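Local coordinates for protein peptidase, zinc-dependent (Methanocorpusculum labreanum, PDB 3LMC) that probably acts as a zinc-dependent metallopeptidase of the archaemetzincin (M54) family, holding one zinc ion and, at a separate four-cysteine site, one iron(III) ion, at residues Leu5-Arg10 with Gly14-Val19; Phe39-Phe44 with Asn49-Val54; Ile70-Pro73 with Asp77-Phe80; Tyr168-Arg171 with Glu175-Arg178. All blocks are in the same frame, centred on the assembly; numbering follows the deposited sequence.

Contact 1 of 4, residues Leu5-Arg10 with Gly14-Val19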
loop_
_atom_site.group_PDB
_atom_site.type_symbol
_atom_site.label_atom_id
_atom_site.label_comp_id
_atom_site.label_asym_id
_atom_site.label_seq_id
_atom_site.Cartn_x
_atom_site.Cartn_y
_atom_site.Cartn_z
ATOM N N LEU A 5 0.203 7.134 -4.437
ATOM C CA LEU A 5 -0.080 6.854 -3.031
ATOM C C LEU A 5 -1.412 7.524 -2.718
ATOM O O LEU A 5 -1.482 8.756 -2.627
ATOM C CB LEU A 5 1.013 7.442 -2.127
ATOM C CG LEU A 5 0.825 7.213 -0.627
ATOM C CD1 LEU A 5 0.936 5.737 -0.305
ATOM C CD2 LEU A 5 1.849 8.016 0.205
ATOM N N PHE A 6 -2.471 6.725 -2.593
ATOM C CA PHE A 6 -3.757 7.264 -2.206
ATOM C C PHE A 6 -3.870 7.225 -0.687
ATOM O O PHE A 6 -4.231 6.190 -0.099
ATOM C CB PHE A 6 -4.942 6.504 -2.837
ATOM C CG PHE A 6 -6.279 7.186 -2.597
ATOM C CD1 PHE A 6 -7.201 7.335 -3.620
ATOM C CD2 PHE A 6 -6.583 7.732 -1.345
ATOM C CE1 PHE A 6 -8.413 7.990 -3.393
ATOM C CE2 PHE A 6 -7.785 8.388 -1.112
ATOM C CZ PHE A 6 -8.699 8.520 -2.134
ATOM N N TRP A 7 -3.599 8.372 -0.072
ATOM C CA TRP A 7 -3.534 8.504 1.384
ATOM C C TRP A 7 -4.896 8.944 1.962
ATOM O O TRP A 7 -5.277 10.109 1.839
ATOM C CB TRP A 7 -2.440 9.522 1.747
ATOM C CG TRP A 7 -2.196 9.675 3.234
ATOM C CD1 TRP A 7 -2.901 10.450 4.113
ATOM C CD2 TRP A 7 -1.171 9.030 3.996
ATOM N NE1 TRP A 7 -2.373 10.323 5.381
ATOM C CE2 TRP A 7 -1.305 9.454 5.328
ATOM C CE3 TRP A 7 -0.153 8.125 3.676
ATOM C CZ2 TRP A 7 -0.458 9.007 6.347
ATOM C CZ3 TRP A 7 0.692 7.679 4.697
ATOM C CH2 TRP A 7 0.530 8.121 6.010
ATOM N N ASP A 8 -5.628 8.008 2.568
ATOM C CA ASP A 8 -6.916 8.319 3.193
ATOM C C ASP A 8 -6.689 9.349 4.299
ATOM O O ASP A 8 -5.960 9.090 5.255
ATOM C CB ASP A 8 -7.548 7.042 3.763
ATOM C CG ASP A 8 -8.967 7.253 4.259
ATOM O OD1 ASP A 8 -9.171 8.087 5.168
ATOM O OD2 ASP A 8 -9.887 6.560 3.763
ATOM N N SER A 9 -7.310 10.517 4.173
ATOM C CA SER A 9 -6.964 11.646 5.031
ATOM C C SER A 9 -7.341 11.431 6.498
ATOM O O SER A 9 -6.993 12.245 7.347
ATOM C CB SER A 9 -7.578 12.943 4.493
ATOM O OG SER A 9 -8.965 12.779 4.307
ATOM N N ARG A 10 -8.037 10.339 6.809
ATOM C CA ARG A 10 -8.280 10.016 8.216
ATOM C C ARG A 10 -7.000 9.518 8.880
ATOM O O ARG A 10 -6.917 9.465 10.094
ATOM C CB ARG A 10 -9.418 9.003 8.388
ATOM C CG ARG A 10 -10.814 9.535 7.980
ATOM C CD ARG A 10 -11.864 8.412 7.853
ATOM N NE ARG A 10 -11.626 7.511 6.715
ATOM C CZ ARG A 10 -12.372 6.439 6.450
ATOM N NH1 ARG A 10 -13.390 6.131 7.238
ATOM N NH2 ARG A 10 -12.102 5.666 5.414
ATOM N N GLY A 14 -0.110 14.595 8.004
ATOM C CA GLY A 14 1.231 15.128 8.179
ATOM C C GLY A 14 2.283 14.068 7.867
ATOM O O GLY A 14 3.444 14.394 7.600
ATOM N N LEU A 15 1.875 12.798 7.906
ATOM C CA LEU A 15 2.779 11.689 7.612
ATOM C C LEU A 15 2.805 11.388 6.114
ATOM O O LEU A 15 3.647 10.615 5.636
ATOM C CB LEU A 15 2.375 10.439 8.402
ATOM C CG LEU A 15 2.262 10.603 9.924
ATOM C CD1 LEU A 15 1.688 9.349 10.565
ATOM C CD2 LEU A 15 3.599 10.938 10.535
ATOM N N SER A 16 1.883 12.004 5.375
ATOM C CA SER A 16 1.719 11.739 3.933
ATOM C C SER A 16 2.989 11.966 3.157
ATOM O O SER A 16 3.475 11.080 2.448
ATOM C CB SER A 16 0.648 12.648 3.324
ATOM O OG SER A 16 -0.629 12.077 3.486
ATOM N N ARG A 17 3.506 13.181 3.263
ATOM C CA ARG A 17 4.629 13.586 2.437
ATOM C C ARG A 17 5.874 12.722 2.688
ATOM O O ARG A 17 6.435 12.168 1.744
ATOM C CB ARG A 17 4.918 15.069 2.634
ATOM C CG ARG A 17 6.069 15.593 1.816
ATOM C CD ARG A 17 6.292 17.055 2.143
ATOM N NE ARG A 17 7.443 17.612 1.446
ATOM C CZ ARG A 17 7.860 18.863 1.597
ATOM N NH1 ARG A 17 7.210 19.678 2.420
ATOM N NH2 ARG A 17 8.920 19.300 0.928
ATOM N N PRO A 18 6.296 12.580 3.962
ATOM C CA PRO A 18 7.465 11.735 4.244
ATOM C C PRO A 18 7.291 10.314 3.719
ATOM O O PRO A 18 8.213 9.760 3.124
ATOM C CB PRO A 18 7.540 11.716 5.784
ATOM C CG PRO A 18 6.781 12.891 6.220
ATOM C CD PRO A 18 5.699 13.117 5.198
ATOM N N VAL A 19 6.125 9.722 3.942
ATOM C CA VAL A 19 5.875 8.379 3.426
ATOM C C VAL A 19 6.018 8.318 1.899
ATOM O O VAL A 19 6.679 7.433 1.344
ATOM C CB VAL A 19 4.491 7.866 3.836
ATOM C CG1 VAL A 19 4.136 6.606 3.022
ATOM C CG2 VAL A 19 4.482 7.576 5.335
#
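Trp7 and Ser16 bring strand 3-7 and the start of helix 16-27 to their closest backbone approach, with CA atoms 6.7 Å apart and no hydrogen bond between the segments. This is the strand-to-helix junction of a beta-alpha-beta unit in which strand 3-7 leads through helix 16-27 to the parallel strand 31-34. Trp7 carries most of the join. Its first torsion (chi1 -176°) turns CG away from the backbone N and lays the indole flat against the helix start, and Ser16 CA stands 3.9 Å from the centroid of the six-membered ring, only 8° off the ring normal, a CH-pi contact over the face. A small residue suits position 16, because it lets the backbone come down onto the indole. Aliphatic groups pack against the six-membered ring: Leu15 CB lies 3.8 Å from Trp7 CZ2, and Val19 comes in at about a right angle, its CG2 3.8 Å from Trp7 CZ3. Trp7 NE1 donates to Val11 O in the connecting loop, so the one polar atom of this buried indole is satisfied. Helix 136-154 packs on the same cluster through Ile143 against Trp7 and Leu139 and Ile140 against Leu15. One helical turn after Leu15, the branched Val19 also reaches the strand's other inward residue, its CG1 lying 3.9 Å from Leu5 CD2.

Contact 2 of 4, residues Phe39-Phe44 with Asn49-Val54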
loop_
_atom_site.group_PDB
_atom_site.type_symbol
_atom_site.label_atom_id
_atom_site.label_comp_id
_atom_site.label_asym_id
_atom_site.label_seq_id
_atom_site.Cartn_x
_atom_site.Cartn_y
_atom_site.Cartn_z
ATOM N N PHE A 39 -11.266 7.154 1.358
ATOM C CA PHE A 39 -11.741 6.082 0.489
ATOM C C PHE A 39 -12.650 5.163 1.297
ATOM O O PHE A 39 -12.177 4.262 1.982
ATOM C CB PHE A 39 -10.573 5.290 -0.121
ATOM C CG PHE A 39 -10.980 4.382 -1.265
ATOM C CD1 PHE A 39 -11.258 3.043 -1.048
ATOM C CD2 PHE A 39 -11.091 4.875 -2.547
ATOM C CE1 PHE A 39 -11.639 2.211 -2.111
ATOM C CE2 PHE A 39 -11.475 4.062 -3.598
ATOM C CZ PHE A 39 -11.750 2.730 -3.378
ATOM N N PRO A 40 -13.968 5.402 1.232
ATOM C CA PRO A 40 -14.848 4.603 2.085
ATOM C C PRO A 40 -14.669 3.140 1.737
ATOM O O PRO A 40 -14.672 2.780 0.559
ATOM C CB PRO A 40 -16.247 5.106 1.715
ATOM C CG PRO A 40 -16.008 6.507 1.193
ATOM C CD PRO A 40 -14.716 6.394 0.440
ATOM N N LEU A 41 -14.478 2.311 2.753
ATOM C CA LEU A 41 -14.163 0.913 2.550
ATOM C C LEU A 41 -15.406 0.068 2.217
ATOM O O LEU A 41 -16.537 0.518 2.345
ATOM C CB LEU A 41 -13.415 0.388 3.788
ATOM C CG LEU A 41 -12.062 1.093 4.000
ATOM C CD1 LEU A 41 -11.365 0.652 5.292
ATOM C CD2 LEU A 41 -11.165 0.843 2.786
ATOM N N GLU A 42 -15.186 -1.156 1.768
ATOM C CA GLU A 42 -16.285 -2.038 1.447
ATOM C C GLU A 42 -16.003 -3.384 2.095
ATOM O O GLU A 42 -14.892 -3.632 2.551
ATOM C CB GLU A 42 -16.410 -2.182 -0.072
ATOM C CG GLU A 42 -17.788 -2.600 -0.532
ATOM C CD GLU A 42 -17.828 -2.900 -2.005
ATOM O OE1 GLU A 42 -17.139 -2.190 -2.767
ATOM O OE2 GLU A 42 -18.539 -3.844 -2.404
ATOM N N GLY A 43 -17.007 -4.246 2.153
ATOM C CA GLY A 43 -16.791 -5.596 2.624
ATOM C C GLY A 43 -16.530 -5.663 4.109
ATOM O O GLY A 43 -15.707 -6.449 4.569
ATOM N N PHE A 44 -17.232 -4.837 4.872
ATOM C CA PHE A 44 -17.087 -4.866 6.319
ATOM C C PHE A 44 -17.699 -6.155 6.869
ATOM O O PHE A 44 -18.706 -6.645 6.355
ATOM C CB PHE A 44 -17.756 -3.641 6.936
ATOM C CG PHE A 44 -17.773 -3.645 8.436
ATOM C CD1 PHE A 44 -16.657 -3.253 9.156
ATOM C CD2 PHE A 44 -18.914 -4.021 9.126
ATOM C CE1 PHE A 44 -16.675 -3.246 10.533
ATOM C CE2 PHE A 44 -18.938 -4.013 10.510
ATOM C CZ PHE A 44 -17.819 -3.625 11.212
ATOM N N ASN A 49 -15.369 -7.416 12.912
ATOM C CA ASN A 49 -15.045 -5.987 13.048
ATOM C C ASN A 49 -13.863 -5.550 12.167
ATOM O O ASN A 49 -13.032 -4.725 12.576
ATOM C CB ASN A 49 -14.786 -5.598 14.503
ATOM C CG ASN A 49 -14.836 -4.101 14.719
ATOM O OD1 ASN A 49 -15.383 -3.361 13.902
ATOM N ND2 ASN A 49 -14.273 -3.644 15.828
ATOM N N GLN A 50 -13.806 -6.098 10.955
ATOM C CA GLN A 50 -12.691 -5.864 10.049
ATOM C C GLN A 50 -13.224 -5.758 8.631
ATOM O O GLN A 50 -14.358 -6.179 8.353
ATOM C CB GLN A 50 -11.731 -7.052 10.078
ATOM C CG GLN A 50 -11.185 -7.434 11.435
ATOM C CD GLN A 50 -10.228 -8.595 11.305
ATOM O OE1 GLN A 50 -10.640 -9.698 10.965
ATOM N NE2 GLN A 50 -8.940 -8.348 11.542
ATOM N N TYR A 51 -12.394 -5.247 7.725
ATOM C CA TYR A 51 -12.791 -5.129 6.320
ATOM C C TYR A 51 -12.079 -6.120 5.397
ATOM O O TYR A 51 -10.868 -6.306 5.496
ATOM C CB TYR A 51 -12.569 -3.704 5.820
ATOM C CG TYR A 51 -13.334 -2.650 6.587
ATOM C CD1 TYR A 51 -12.860 -2.176 7.802
ATOM C CD2 TYR A 51 -14.529 -2.126 6.098
ATOM C CE1 TYR A 51 -13.540 -1.209 8.501
ATOM C CE2 TYR A 51 -15.219 -1.138 6.795
ATOM C CZ TYR A 51 -14.720 -0.692 7.992
ATOM O OH TYR A 51 -15.386 0.280 8.713
ATOM N N ASP A 52 -12.847 -6.743 4.499
ATOM C CA ASP A 52 -12.323 -7.660 3.481
ATOM C C ASP A 52 -11.472 -6.901 2.470
ATOM O O ASP A 52 -12.004 -6.199 1.613
ATOM C CB ASP A 52 -13.505 -8.317 2.753
ATOM C CG ASP A 52 -13.080 -9.447 1.801
ATOM O OD1 ASP A 52 -11.869 -9.610 1.499
ATOM O OD2 ASP A 52 -13.986 -10.186 1.354
ATOM N N ALA A 53 -10.158 -7.038 2.543
ATOM C CA ALA A 53 -9.289 -6.227 1.689
ATOM C C ALA A 53 -9.413 -6.577 0.209
ATOM O O ALA A 53 -9.109 -5.749 -0.664
ATOM C CB ALA A 53 -7.852 -6.326 2.141
ATOM N N VAL A 54 -9.851 -7.797 -0.089
ATOM C CA VAL A 54 -10.022 -8.193 -1.489
ATOM C C VAL A 54 -11.098 -7.329 -2.135
ATOM O O VAL A 54 -10.908 -6.813 -3.227
ATOM C CB VAL A 54 -10.382 -9.683 -1.643
ATOM C CG1 VAL A 54 -10.628 -10.011 -3.108
ATOM C CG2 VAL A 54 -9.265 -10.573 -1.073
#
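Phe44 and Tyr51 face each other as a non-hydrogen-bonded antiparallel pair, CA atoms 4.3 Å apart, in the hairpin of strands 44-45 and 50-52. Next to them Asp52 N donates to Gly43 O over 2.9 Å in a nearly straight bond (174°). Gly43 has a positive phi, and a CB there would crowd Asp52 CB, so glycine fits this place on two counts. The tight part is a sandwich about the Tyr51 ring. Leu41 CD1 sits over the centre of one face, 4.1 Å from the centroid, while Phe44 CD1 meets the opposite face toward its rim, 3.4 Å from Tyr51 CZ. The two aromatic rings are oblique, their planes 59° apart. Tyr51 CG, anti to the carbonyl carbon, brings the ring between these two neighbours. Toward solvent the contact thins out: the ring edge of exposed Phe44 meets the Asn49 amide oxygen, OD1 3.6 Å from Phe44 CE1, with ring and amide planes 80° apart. Asn49 and Gln50 form a G1 bulge opposite Asp45. Asp52 then caps helix 53-66, its OD1 accepting from Val54 N. The hairpin extends to strand 99-101, which pairs with strand 50-52, while Leu41 leans on Val56 of helix 53-66 and Gln50 packs on Phe106 of strand 106-112.

Contact 3 of 4, residues Ile70-Pro73 with Asp77-Phe80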
loop_
_atom_site.group_PDB
_atom_site.type_symbol
_atom_site.label_atom_id
_atom_site.label_comp_id
_atom_site.label_asym_id
_atom_site.label_seq_id
_atom_site.Cartn_x
_atom_site.Cartn_y
_atom_site.Cartn_z
ATOM N N ILE A 70 -8.135 12.065 -12.447
ATOM C CA ILE A 70 -7.134 11.924 -11.382
ATOM C C ILE A 70 -5.867 11.156 -11.809
ATOM O O ILE A 70 -4.762 11.660 -11.643
ATOM C CB ILE A 70 -7.724 11.280 -10.105
ATOM C CG1 ILE A 70 -8.875 12.118 -9.558
ATOM C CG2 ILE A 70 -6.664 11.157 -9.028
ATOM C CD1 ILE A 70 -9.395 11.604 -8.234
ATOM N N PHE A 71 -6.022 9.953 -12.368
ATOM C CA PHE A 71 -4.864 9.060 -12.547
ATOM C C PHE A 71 -4.220 8.999 -13.941
ATOM O O PHE A 71 -3.077 8.548 -14.070
ATOM C CB PHE A 71 -5.217 7.639 -12.099
ATOM C CG PHE A 71 -5.692 7.557 -10.676
ATOM C CD1 PHE A 71 -4.784 7.566 -9.624
ATOM C CD2 PHE A 71 -7.050 7.481 -10.386
ATOM C CE1 PHE A 71 -5.228 7.503 -8.309
ATOM C CE2 PHE A 71 -7.497 7.406 -9.071
ATOM C CZ PHE A 71 -6.592 7.418 -8.039
ATOM N N LYS A 72 -4.942 9.425 -14.974
ATOM C CA LYS A 72 -4.439 9.299 -16.346
ATOM C C LYS A 72 -3.430 10.400 -16.672
ATOM O O LYS A 72 -3.744 11.576 -16.532
ATOM C CB LYS A 72 -5.604 9.327 -17.336
ATOM C CG LYS A 72 -5.193 9.323 -18.798
ATOM C CD LYS A 72 -6.405 9.385 -19.722
ATOM C CE LYS A 72 -6.792 10.825 -20.048
ATOM N NZ LYS A 72 -5.672 11.639 -20.648
ATOM N N PRO A 73 -2.207 10.025 -17.091
ATOM C CA PRO A 73 -1.235 11.031 -17.536
ATOM C C PRO A 73 -1.849 11.878 -18.645
ATOM O O PRO A 73 -2.673 11.366 -19.402
ATOM C CB PRO A 73 -0.093 10.186 -18.110
ATOM C CG PRO A 73 -0.192 8.892 -17.403
ATOM C CD PRO A 73 -1.669 8.658 -17.190
ATOM N N ASP A 77 -3.917 8.585 -24.106
ATOM C CA ASP A 77 -5.233 8.540 -24.720
ATOM C C ASP A 77 -6.260 7.938 -23.754
ATOM O O ASP A 77 -5.943 7.003 -23.016
ATOM C CB ASP A 77 -5.173 7.721 -26.010
ATOM C CG ASP A 77 -6.541 7.307 -26.495
ATOM O OD1 ASP A 77 -7.332 8.196 -26.892
ATOM O OD2 ASP A 77 -6.822 6.090 -26.466
ATOM N N LEU A 78 -7.483 8.473 -23.767
ATOM C CA LEU A 78 -8.531 8.067 -22.822
ATOM C C LEU A 78 -8.996 6.626 -23.010
ATOM O O LEU A 78 -9.276 5.920 -22.034
ATOM C CB LEU A 78 -9.734 9.011 -22.903
ATOM C CG LEU A 78 -10.926 8.656 -22.017
ATOM C CD1 LEU A 78 -10.466 8.519 -20.559
ATOM C CD2 LEU A 78 -12.019 9.719 -22.150
ATOM N N GLU A 79 -9.081 6.193 -24.263
ATOM C CA GLU A 79 -9.492 4.830 -24.562
ATOM C C GLU A 79 -8.401 3.843 -24.148
ATOM O O GLU A 79 -8.702 2.756 -23.652
ATOM C CB GLU A 79 -9.818 4.676 -26.052
ATOM C CG GLU A 79 -10.840 3.584 -26.358
ATOM C CD GLU A 79 -11.225 3.530 -27.834
ATOM O OE1 GLU A 79 -10.374 3.869 -28.690
ATOM O OE2 GLU A 79 -12.378 3.148 -28.137
ATOM N N PHE A 80 -7.140 4.225 -24.350
ATOM C CA PHE A 80 -6.013 3.415 -23.897
ATOM C C PHE A 80 -6.075 3.265 -22.364
ATOM O O PHE A 80 -5.826 2.191 -21.828
ATOM C CB PHE A 80 -4.693 4.061 -24.331
ATOM C CG PHE A 80 -3.455 3.292 -23.923
ATOM C CD1 PHE A 80 -2.776 2.509 -24.844
ATOM C CD2 PHE A 80 -2.957 3.372 -22.630
ATOM C CE1 PHE A 80 -1.635 1.805 -24.474
ATOM C CE2 PHE A 80 -1.811 2.670 -22.253
ATOM C CZ PHE A 80 -1.153 1.890 -23.164
#
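The contact belongs to a helix-loop-helix connection: helix 68-71 ends, the chain turns through a short loop, and helix 78-88 begins with Asp77 as its N-cap. Lys72, the first residue to leave helical geometry, spans the gap with the aliphatic part of its side chain. CG is anti to the backbone N (chi1 175°) and the next torsion is also extended, which carries the chain out toward the second helix, and Lys72 CD comes to rest 4.0 Å from Leu78 CA. The same methylene is 4.2 Å from Leu78 CD1 and 4.1 Å from Asp77 O, light van der Waals contacts at the surface. Bends at chi3 and chi4 then turn the chain back, and the ammonium group returns to the loop: Lys72 NZ donates to Pro73 O over 3.3 Å, tilted from the carbonyl plane, and also to Met76 O. A lysine suits this place because its long methylene chain can lie along the helix start while its charged end ties two loop carbonyls together. With an alanine here the carbonyl oxygens of Pro73 and Met76 would probably be left without their shared donor, and Leu78 without its aliphatic neighbour, giving the loop more freedom to move. On the far side of the turn, Asp77 OD2 accepts from Phe80 N at 2.8 Å, approached from above the carboxylate plane, and so occupies an amide of the first turn that has no helical carbonyl to meet. An aspartate whose side chain accepts from the amide three residues on is the classic N-cap of an alpha-helix.

Contact 4 of 4, residues Tyr168-Arg171 with Glu175-Arg178; sequences YCPR and ELDR
Glu175 OE1 accepts from Arg171 N over 2.8 Å in an almost straight bond (170°), with the amide approaching from above the carboxylate plane. The same oxygen takes a weak bond from Tyr168 OH at 3.2 Å and lies at the edge of the tyrosine ring. Glu175 OE2 faces the guanidinium group of Arg171, 2.6 Å from NH2 in the model. This salt bridge is electrostatic, since the oxygen sits over the face of the group and no N-H points at it; the distance is doubtful, since Glu175 OE2 sits too close to a neighbour in the model and Arg171 is poorly ordered. Glutamate suits the place: extended beyond CG, it reaches from the helix back to the loop. Replacing it by an alanine is likely to leave Arg171 N and the Tyr168 hydroxyl without their shared acceptor and to remove the arginine's nearby negative charge. Farther in, the contact turns apolar. Pro170 CB rests 3.9 Å from Leu176 CB, the proline ring offering a compact apolar surface; Pro170 CA and Leu176 CA, 5.1 Å apart, mark the closest backbone approach of the two segments. Cys169 points away from the helix and touches His159, a zinc ligand, its side chain about 5 Å from the zinc. The loop thus runs between the metal site and helix 173-178, which is fastened to helix 136-154 by a salt bridge from Asp177 to Arg142, while Leu176 packs on Leu125.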
loop_
_atom_site.group_PDB
_atom_site.type_symbol
_atom_site.label_atom_id
_atom_site.label_comp_id
_atom_site.label_asym_id
_atom_site.label_seq_id
_atom_site.Cartn_x
_atom_site.Cartn_y
_atom_site.Cartn_z
ATOM N N TYR A 168 10.307 -9.467 2.469
ATOM C CA TYR A 168 10.070 -10.476 3.486
ATOM C C TYR A 168 8.653 -10.307 4.023
ATOM O O TYR A 168 8.170 -9.183 4.163
ATOM C CB TYR A 168 11.080 -10.316 4.617
ATOM C CG TYR A 168 10.889 -11.291 5.753
ATOM C CD1 TYR A 168 10.345 -10.880 6.963
ATOM C CD2 TYR A 168 11.267 -12.620 5.623
ATOM C CE1 TYR A 168 10.165 -11.769 8.003
ATOM C CE2 TYR A 168 11.091 -13.512 6.657
ATOM C CZ TYR A 168 10.543 -13.082 7.846
ATOM O OH TYR A 168 10.367 -13.968 8.884
ATOM N N CYS A 169 7.976 -11.412 4.313
ATOM C CA CYS A 169 6.616 -11.334 4.841
ATOM C C CYS A 169 6.640 -11.447 6.359
ATOM O O CYS A 169 6.973 -12.503 6.893
ATOM C CB CYS A 169 5.723 -12.426 4.238
ATOM S SG CYS A 169 3.956 -12.244 4.669
ATOM N N PRO A 170 6.293 -10.351 7.056
ATOM C CA PRO A 170 6.341 -10.263 8.526
ATOM C C PRO A 170 5.193 -11.025 9.181
ATOM O O PRO A 170 4.041 -10.810 8.809
ATOM C CB PRO A 170 6.155 -8.762 8.805
ATOM C CG PRO A 170 6.091 -8.081 7.454
ATOM C CD PRO A 170 5.740 -9.129 6.448
ATOM N N ARG A 171 5.494 -11.883 10.150
ATOM C CA ARG A 171 4.438 -12.578 10.887
ATOM C C ARG A 171 3.770 -11.654 11.898
ATOM O O ARG A 171 2.589 -11.811 12.219
ATOM C CB ARG A 171 4.991 -13.821 11.589
ATOM C CG ARG A 171 5.423 -14.920 10.627
ATOM C CD ARG A 171 5.674 -16.244 11.336
ATOM N NE ARG A 171 6.776 -16.175 12.293
ATOM C CZ ARG A 171 8.061 -16.263 11.962
ATOM N NH1 ARG A 171 8.413 -16.406 10.693
ATOM N NH2 ARG A 171 8.996 -16.200 12.900
ATOM N N GLU A 175 8.812 -8.467 13.767
ATOM C CA GLU A 175 9.435 -8.843 12.494
ATOM C C GLU A 175 9.395 -7.717 11.465
ATOM O O GLU A 175 10.348 -7.517 10.719
ATOM C CB GLU A 175 8.780 -10.098 11.913
ATOM C CG GLU A 175 9.597 -11.369 12.104
ATOM C CD GLU A 175 8.813 -12.629 11.761
ATOM O OE1 GLU A 175 8.123 -12.656 10.712
ATOM O OE2 GLU A 175 8.886 -13.595 12.551
ATOM N N LEU A 176 8.292 -6.976 11.421
ATOM C CA LEU A 176 8.179 -5.869 10.470
ATOM C C LEU A 176 9.206 -4.781 10.810
ATOM O O LEU A 176 9.857 -4.209 9.934
ATOM C CB LEU A 176 6.737 -5.322 10.448
ATOM C CG LEU A 176 6.400 -4.012 9.726
ATOM C CD1 LEU A 176 7.150 -3.879 8.443
ATOM C CD2 LEU A 176 4.929 -3.943 9.456
ATOM N N ASP A 177 9.376 -4.518 12.098
ATOM C CA ASP A 177 10.310 -3.481 12.526
ATOM C C ASP A 177 11.758 -3.889 12.238
ATOM O O ASP A 177 12.624 -3.029 12.069
ATOM C CB ASP A 177 10.117 -3.150 14.011
ATOM C CG ASP A 177 8.886 -2.289 14.270
ATOM O OD1 ASP A 177 8.322 -1.727 13.301
ATOM O OD2 ASP A 177 8.487 -2.166 15.451
ATOM N N ARG A 178 12.016 -5.195 12.187
ATOM C CA ARG A 178 13.357 -5.696 11.878
ATOM C C ARG A 178 13.684 -5.564 10.391
ATOM O O ARG A 178 14.859 -5.546 10.008
ATOM C CB ARG A 178 13.531 -7.155 12.309
ATOM C CG ARG A 178 13.576 -7.369 13.825
ATOM C CD ARG A 178 13.905 -8.828 14.141
ATOM N NE ARG A 178 13.660 -9.164 15.539
ATOM C CZ ARG A 178 12.623 -9.878 15.972
ATOM N NH1 ARG A 178 11.730 -10.350 15.111
ATOM N NH2 ARG A 178 12.486 -10.130 17.267
#

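The four contacts follow one another along the chain, each closing before the next opens. Contacts 1 and 2, with centres about 19 Å apart, meet directly: Asp8, which Arg10 also grips, probably accepts a hydrogen bond from Phe39 N. Contact 1 belongs to the five-stranded mixed sheet and contact 2 to the smaller three-stranded one. Helix 53-66 starts in contact 2 and leads to helix 68-71 of contact 3, whose centre is about 27 Å from that of contact 2. Contacts 3 and 4 lie on opposite sides of the chain's centre, their own centres about 36 Å apart. Contact 4 alone borders the zinc site and lies near the iron site; the others join the surrounding sheets and helices.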